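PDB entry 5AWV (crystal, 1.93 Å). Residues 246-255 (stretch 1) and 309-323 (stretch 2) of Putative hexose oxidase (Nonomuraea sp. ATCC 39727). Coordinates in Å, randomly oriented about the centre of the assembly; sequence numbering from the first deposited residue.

Stretch 1 246-255: PPATLLTSTV
Stretch 2 309-323: FMMPIQVDATRPDAR

Seven backbone hydrogen bonds tie these stretches into an antiparallel ladder. Strand 249-255 runs at 165° to strand 309-316, with a closest axial approach of 4.5 Å. Three residue pairs form closed rings of two bonds each. In the first, Leu 251 N donates to Val 315 O and Val 315 N to Leu 251 O, both at 2.8 Å. In the second, Ser 253 N reaches Ile 313 O at 3.0 Å and Ile 313 N reaches Ser 253 O at 2.7 Å, the shortest of the seven. In the third, Val 255 N lies 3.1 Å from Met 311 O and Met 311 N 2.8 Å from Val 255 O. Beyond the last rung of strand 309-316, Ala 317 N still donates to Thr 249 O at 3.0 Å.

Between these wide pairs, with CA atoms 5.1 to 5.3 Å apart, sit narrower ones without N-H bonds: Thr 252 with Gln 314 at 4.4 Å CA to CA, and Thr 254 with Pro 312 at 4.0 Å CA to CA. Here CA-H groups meet carbonyls instead, as in Thr 252 CA to Ile 313 O and Gln 314 CA to Leu 251 O, both 3.2 Å. The rule is clear at Pro 312 (phi/psi -67/146): an imino acid has no N-H to give, and it occupies a position where the ladder asks for none. Most of the strand residues otherwise keep extended backbones, for example Ser 253 at -155/150 and Leu 251 at -90/127.

At the far end of strand 309-316, Asp 316 (chi1 t) organises the exit into the loop. Its OD1 accepts from Thr 318 OG1 at 2.5 Å and from Thr 318 N at 2.9 Å, a compact side-chain clasp with Thr 318 in rotamer m. The same OD1 lies 3.4 Å from Pro 247 CB. A water bridges the stretches here, accepting from Ala 248 N at 2.9 Å and donating to Thr 318 OG1 at 2.6 Å. Farther on, a type I turn from Arg 319 to Ala 322 is closed by Ala 322 N to Arg 319 O at 3.2 Å and leads into the helix.

Side chains alternate between two faces. Leu 251, Ser 253 and Val 255 share one with Val 315, Ile 313 and Met 311. Val 255 (t) brings CG2 to 4.2 Å from both Met 311 CE and Ile 313 CD1, while small Ser 253 (t), itself buried, adds little bulk to this row. Leu 251 (t, p) has the largest area covered, 110 Å²; its CD2 comes 3.5 Å from Arg 323 CA and 4.4 Å from Ala 322 CB, joining the strand to the helix start. Ala 317 CB, 4.4 Å from Leu 251 CB, fits close in.

The other face carries Thr 252 (p), Thr 254 (m), Gln 314 (p, t) and Pro 312. Thr 252 CG2 packs 3.9 Å from Gln 314 CB, and Thr 254 CG2 3.9 Å from Met 310 SD. Branched threonines suit extended backbone, and their hydroxyls are satisfied elsewhere in the structure. Together the stretches bury 799 Å².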

# COMPACT_ATOMS: atom_id res chain seq x y z
N PRO A 246 14.85 11.83 -4.79
CA PRO A 246 13.64 12.61 -5.15
C PRO A 246 13.99 13.98 -5.78
O PRO A 246 15.12 14.48 -5.65
CB PRO A 246 12.92 12.81 -3.79
CG PRO A 246 14.07 12.93 -2.84
CD PRO A 246 15.11 11.91 -3.35
N PRO A 247 13.06 14.56 -6.51
CA PRO A 247 13.28 15.90 -6.98
C PRO A 247 13.38 16.86 -5.77
O PRO A 247 12.59 16.71 -4.81
CB PRO A 247 12.00 16.23 -7.77
CG PRO A 247 11.11 15.12 -7.57
CD PRO A 247 11.81 13.97 -6.97
N ALA A 248 14.27 17.84 -5.85
CA ALA A 248 14.33 18.89 -4.84
C ALA A 248 13.02 19.65 -4.72
O ALA A 248 12.54 19.91 -3.60
CB ALA A 248 15.43 19.85 -5.18
N THR A 249 12.39 19.92 -5.88
CA THR A 249 11.15 20.67 -5.96
C THR A 249 10.25 20.17 -7.08
O THR A 249 10.74 19.57 -8.03
CB THR A 249 11.38 22.17 -6.20
OG1 THR A 249 12.01 22.32 -7.42
CG2 THR A 249 12.30 22.80 -5.17
N LEU A 250 8.95 20.38 -6.86
CA LEU A 250 7.90 20.06 -7.79
C LEU A 250 7.18 21.33 -8.20
O LEU A 250 6.96 22.23 -7.34
CB LEU A 250 6.90 19.11 -7.13
CG LEU A 250 7.50 17.76 -6.73
CD1 LEU A 250 6.56 17.08 -5.73
CD2 LEU A 250 7.72 16.82 -7.91
N LEU A 251 6.85 21.43 -9.47
CA LEU A 251 5.82 22.37 -9.88
C LEU A 251 4.46 21.71 -9.86
O LEU A 251 4.24 20.63 -10.43
CB LEU A 251 6.23 22.89 -11.28
CG LEU A 251 5.84 24.24 -11.83
CD1 LEU A 251 6.21 25.38 -10.86
CD2 LEU A 251 6.55 24.43 -13.18
N THR A 252 3.53 22.33 -9.17
CA THR A 252 2.20 21.78 -8.97
C THR A 252 1.07 22.73 -9.40
O THR A 252 1.19 23.95 -9.32
CB THR A 252 1.99 21.39 -7.51
OG1 THR A 252 2.02 22.58 -6.68
CG2 THR A 252 3.13 20.41 -7.01
N SER A 253 -0.02 22.15 -9.86
CA SER A 253 -1.22 22.88 -10.12
C SER A 253 -2.40 21.96 -10.02
O SER A 253 -2.26 20.78 -10.33
CB SER A 253 -1.10 23.42 -11.58
OG SER A 253 -2.27 24.11 -11.99
N THR A 254 -3.56 22.45 -9.63
CA THR A 254 -4.81 21.67 -9.75
C THR A 254 -5.78 22.44 -10.63
O THR A 254 -6.10 23.58 -10.31
CB THR A 254 -5.38 21.42 -8.34
OG1 THR A 254 -4.41 20.69 -7.56
CG2 THR A 254 -6.73 20.74 -8.35
N VAL A 255 -6.20 21.86 -11.75
CA VAL A 255 -7.23 22.42 -12.62
C VAL A 255 -8.58 21.99 -11.99
O VAL A 255 -8.77 20.78 -11.63
CB VAL A 255 -7.16 21.84 -14.04
CG1 VAL A 255 -8.29 22.34 -14.95
CG2 VAL A 255 -5.85 22.11 -14.71
N PHE A 309 -14.46 17.69 -8.78
CA PHE A 309 -14.14 17.45 -10.15
C PHE A 309 -12.90 18.28 -10.41
O PHE A 309 -12.98 19.50 -10.54
CB PHE A 309 -15.33 17.90 -11.00
CG PHE A 309 -15.34 17.36 -12.42
CD1 PHE A 309 -14.19 16.77 -13.04
CD2 PHE A 309 -16.47 17.50 -13.18
CE1 PHE A 309 -14.24 16.37 -14.32
CE2 PHE A 309 -16.54 16.99 -14.46
CZ PHE A 309 -15.42 16.41 -15.05
N MET A 310 -11.71 17.63 -10.39
CA MET A 310 -10.47 18.34 -10.43
C MET A 310 -9.32 17.44 -10.92
O MET A 310 -9.47 16.24 -10.97
CB MET A 310 -10.16 18.86 -9.06
CG MET A 310 -10.15 17.80 -8.00
SD MET A 310 -9.40 18.51 -6.55
CE MET A 310 -9.90 17.20 -5.48
N MET A 311 -8.18 18.05 -11.22
CA MET A 311 -7.04 17.34 -11.80
C MET A 311 -5.79 17.92 -11.21
O MET A 311 -5.24 18.90 -11.72
CB MET A 311 -7.05 17.39 -13.32
CG MET A 311 -5.95 16.59 -13.95
SD MET A 311 -5.93 16.58 -15.76
CE MET A 311 -5.13 18.16 -16.05
N PRO A 312 -5.35 17.36 -10.09
CA PRO A 312 -4.03 17.78 -9.62
C PRO A 312 -2.94 17.31 -10.59
O PRO A 312 -3.05 16.19 -11.22
CB PRO A 312 -3.88 17.08 -8.23
CG PRO A 312 -5.26 16.59 -7.93
CD PRO A 312 -6.03 16.45 -9.18
N ILE A 313 -1.90 18.11 -10.72
CA ILE A 313 -0.77 17.81 -11.56
C ILE A 313 0.51 18.16 -10.80
O ILE A 313 0.59 19.19 -10.09
CB ILE A 313 -0.78 18.67 -12.83
CG1 ILE A 313 -2.16 18.63 -13.46
CG2 ILE A 313 0.32 18.29 -13.81
CD1 ILE A 313 -2.35 19.78 -14.43
N GLN A 314 1.55 17.36 -11.01
CA GLN A 314 2.87 17.77 -10.58
C GLN A 314 3.91 17.41 -11.54
O GLN A 314 3.82 16.37 -12.24
CB GLN A 314 3.14 17.15 -9.21
CG GLN A 314 3.12 15.68 -9.18
CD GLN A 314 3.44 15.09 -7.76
OE1 GLN A 314 4.44 14.44 -7.57
NE2 GLN A 314 2.59 15.33 -6.84
N VAL A 315 4.96 18.21 -11.59
CA VAL A 315 6.09 17.93 -12.45
C VAL A 315 7.36 18.17 -11.68
O VAL A 315 7.43 19.12 -10.90
CB VAL A 315 6.07 18.88 -13.67
CG1 VAL A 315 7.14 18.55 -14.70
CG2 VAL A 315 4.72 18.74 -14.33
N ASP A 316 8.33 17.29 -11.90
CA ASP A 316 9.70 17.48 -11.43
C ASP A 316 10.21 18.81 -11.96
O ASP A 316 10.36 18.98 -13.17
CB ASP A 316 10.55 16.33 -11.98
CG ASP A 316 12.01 16.40 -11.56
OD1 ASP A 316 12.46 17.41 -10.96
OD2 ASP A 316 12.65 15.37 -11.73
N ALA A 317 10.46 19.73 -11.05
CA ALA A 317 10.94 21.06 -11.33
C ALA A 317 12.46 21.23 -11.53
O ALA A 317 12.90 22.34 -11.66
CB ALA A 317 10.45 22.00 -10.26
N THR A 318 13.22 20.15 -11.59
CA THR A 318 14.66 20.19 -11.74
C THR A 318 15.08 20.80 -13.11
O THR A 318 15.96 21.66 -13.15
CB THR A 318 15.22 18.77 -11.74
OG1 THR A 318 14.86 18.15 -10.53
CG2 THR A 318 16.79 18.70 -11.95
N ARG A 319 14.48 20.33 -14.21
CA ARG A 319 14.88 20.79 -15.55
C ARG A 319 14.12 22.08 -15.95
O ARG A 319 12.99 22.35 -15.47
CB ARG A 319 14.76 19.67 -16.60
CG ARG A 319 15.64 18.45 -16.30
CD ARG A 319 15.40 17.24 -17.19
NE ARG A 319 16.40 17.13 -18.27
CZ ARG A 319 16.27 17.60 -19.51
NH1 ARG A 319 15.14 18.22 -19.92
NH2 ARG A 319 17.29 17.44 -20.37
N PRO A 320 14.79 22.92 -16.73
CA PRO A 320 14.19 24.21 -17.13
C PRO A 320 12.96 24.09 -18.03
O PRO A 320 12.20 25.01 -17.99
CB PRO A 320 15.34 24.95 -17.86
CG PRO A 320 16.36 23.92 -18.19
CD PRO A 320 16.19 22.78 -17.20
N ASP A 321 12.69 22.96 -18.67
CA ASP A 321 11.40 22.76 -19.41
C ASP A 321 10.13 22.45 -18.56
O ASP A 321 9.04 22.29 -19.08
CB ASP A 321 11.56 21.73 -20.55
CG ASP A 321 11.78 20.33 -20.04
OD1 ASP A 321 12.13 20.23 -18.84
OD2 ASP A 321 11.62 19.32 -20.82
N ALA A 322 10.28 22.35 -17.23
CA ALA A 322 9.22 21.81 -16.42
C ALA A 322 7.95 22.63 -16.58
O ALA A 322 6.84 22.09 -16.66
CB ALA A 322 9.62 21.78 -14.95
N ARG A 323 8.09 23.95 -16.52
CA ARG A 323 6.88 24.82 -16.68
C ARG A 323 6.21 24.62 -18.04
O ARG A 323 4.98 24.51 -18.14
CB ARG A 323 7.20 26.30 -16.46
CG ARG A 323 6.01 27.23 -16.70
CD ARG A 323 4.88 26.96 -15.71
NE ARG A 323 3.67 27.71 -16.06
CZ ARG A 323 3.42 28.97 -15.73
NH1 ARG A 323 4.19 29.65 -14.89
NH2 ARG A 323 2.31 29.54 -16.18
O HOH W 1 15.95 17.82 -8.22